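Local coordinates for protein Orf11 (Staphylococcus phage P68, PDB 6O43) that is a potential phage lysin that probably degrades the staphylococcal cell wall, at residues S84-G87 and T91-K94. Sequence-based numbering, arbitrary orientation.
With I3C (5-amino-2,4,6-triiodobenzene-1,3-dicarboxylic acid), chain B.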
loop_
_atom_site.group_PDB
_atom_site.type_symbol
_atom_site.label_atom_id
_atom_site.label_comp_id
_atom_site.label_asym_id
_atom_site.label_seq_id
_atom_site.Cartn_x
_atom_site.Cartn_y
_atom_site.Cartn_z
ATOM N N SER A 84 5.014 -15.141 -0.326
ATOM C CA SER A 84 6.257 -15.879 -0.144
ATOM C C SER A 84 7.379 -15.219 -0.936
ATOM O O SER A 84 7.166 -14.718 -2.043
ATOM C CB SER A 84 6.079 -17.332 -0.590
ATOM O OG SER A 84 4.762 -17.787 -0.323
ATOM N N ALA A 85 8.578 -15.219 -0.364
ATOM C CA ALA A 85 9.718 -14.570 -0.995
ATOM C C ALA A 85 10.236 -15.395 -2.167
ATOM O O ALA A 85 10.375 -16.619 -2.065
ATOM C CB ALA A 85 10.832 -14.351 0.030
ATOM N N ARG A 86 10.523 -14.724 -3.276
ATOM C CA ARG A 86 11.220 -15.359 -4.386
ATOM C C ARG A 86 12.660 -15.656 -3.958
ATOM O O ARG A 86 13.041 -15.499 -2.793
ATOM C CB ARG A 86 11.145 -14.481 -5.631
ATOM C CG ARG A 86 9.726 -14.178 -6.096
ATOM C CD ARG A 86 8.986 -15.443 -6.511
ATOM N NE ARG A 86 7.647 -15.501 -5.932
ATOM C CZ ARG A 86 7.243 -16.423 -5.061
ATOM N NH1 ARG A 86 8.075 -17.381 -4.675
ATOM N NH2 ARG A 86 6.007 -16.393 -4.584
ATOM N N GLY A 87 13.492 -16.076 -4.916
ATOM C CA GLY A 87 14.801 -16.615 -4.585
ATOM C C GLY A 87 15.887 -15.592 -4.329
ATOM O O GLY A 87 16.894 -15.926 -3.695
ATOM N N THR A 91 14.907 -10.406 -8.101
ATOM C CA THR A 91 13.788 -11.179 -8.632
ATOM C C THR A 91 12.520 -10.942 -7.821
ATOM O O THR A 91 11.415 -10.884 -8.377
ATOM C CB THR A 91 14.140 -12.668 -8.644
ATOM O OG1 THR A 91 15.256 -12.896 -9.515
ATOM C CG2 THR A 91 12.945 -13.494 -9.111
ATOM N N ASP A 92 12.657 -10.796 -6.502
ATOM C CA ASP A 92 11.480 -10.615 -5.660
ATOM C C ASP A 92 10.862 -9.235 -5.859
ATOM O O ASP A 92 9.634 -9.103 -5.918
ATOM C CB ASP A 92 11.843 -10.834 -4.191
ATOM C CG ASP A 92 10.620 -11.000 -3.309
ATOM O OD1 ASP A 92 10.038 -12.105 -3.305
ATOM O OD2 ASP A 92 10.226 -10.031 -2.630
ATOM N N ALA A 93 11.696 -8.196 -5.960
ATOM C CA ALA A 93 11.167 -6.853 -6.176
ATOM C C ALA A 93 10.399 -6.768 -7.487
ATOM O O ALA A 93 9.305 -6.192 -7.537
ATOM C CB ALA A 93 12.295 -5.821 -6.148
ATOM N N LYS A 94 10.951 -7.343 -8.560
ATOM C CA LYS A 94 10.268 -7.310 -9.850
ATOM C C LYS A 94 9.004 -8.166 -9.834
ATOM O O LYS A 94 7.988 -7.798 -10.438
ATOM C CB LYS A 94 11.212 -7.778 -10.958
ATOM C CG LYS A 94 12.454 -6.917 -11.156
ATOM C CD LYS A 94 13.272 -7.440 -12.328
ATOM C CE LYS A 94 14.557 -6.652 -12.524
ATOM N NZ LYS A 94 15.387 -7.237 -13.611
HETATM I I3 I3C B . 15.315 -13.971 -1.088
HETATM I I2 I3C B . 20.122 -11.100 1.132
HETATM I I1 I3C B . 19.140 -16.907 2.594
HETATM O O8 I3C B . 16.943 -17.345 -0.108
HETATM O O9 I3C B . 15.567 -16.568 1.394
HETATM C C10 I3C B . 20.612 -13.959 2.517
HETATM N N13 I3C B . 17.407 -11.669 -0.507
HETATM C C1 I3C B . 17.435 -15.156 0.791
HETATM C C6 I3C B . 17.054 -14.009 0.111
HETATM C C5 I3C B . 17.815 -12.862 0.208
HETATM C C4 I3C B . 18.958 -12.853 0.984
HETATM C C3 I3C B . 19.345 -13.992 1.665
HETATM C C2 I3C B . 18.582 -15.147 1.570
HETATM C C7 I3C B . 16.598 -16.430 0.686
HETATM O O11 I3C B . 20.540 -13.653 3.738
HETATM O O12 I3C B . 21.727 -14.229 1.999
HETATM O O HOH W 1 7.355 -11.928 -2.704
#
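D92, in the first turn of helix 89-104, turns its carboxylate back to the loop that leads into that helix and accepts a hydrogen bond from the backbone N of R86. The loop before the helix is thus tied to it by an aspartate that accepts a backbone N-H. With CG anti to the backbone N (chi1 -166°), the carboxylate leans off the helix; OD1 lies 2.7 Å from R86 N, and the N-H points at it almost straight (170°), on its anti side and 24° out of the carboxylate plane. A water donates to both D92 OD1 and S84 O, extending the grip by two residues, while D92 OD2 is bonded to W79 N. Aspartate suits this buried place because its two oxygens serve separate backbone N-H groups. The R86 side chain crosses that of D92 at about a right angle; its CG lies 3.5 Å from D92 OD1, and the chain then bends at chi2 and chi3, so that S84 O lies 3.2 Å above the plane of the guanidinium, off toward its rim. The guanidinium makes a cation-pi contact with F95; its charge comes near that of D92 without touching, R86 NE 4.9 Å from D92 OD1. T91 OG1 is hydrogen-bonded to D88 OD2, leaving methyl CG2 to pack 4.0 Å from R86 CB. R86 and G87 also border the bound triiodinated phasing compound, where R86 O approaches iodine I3 at 3.2 Å.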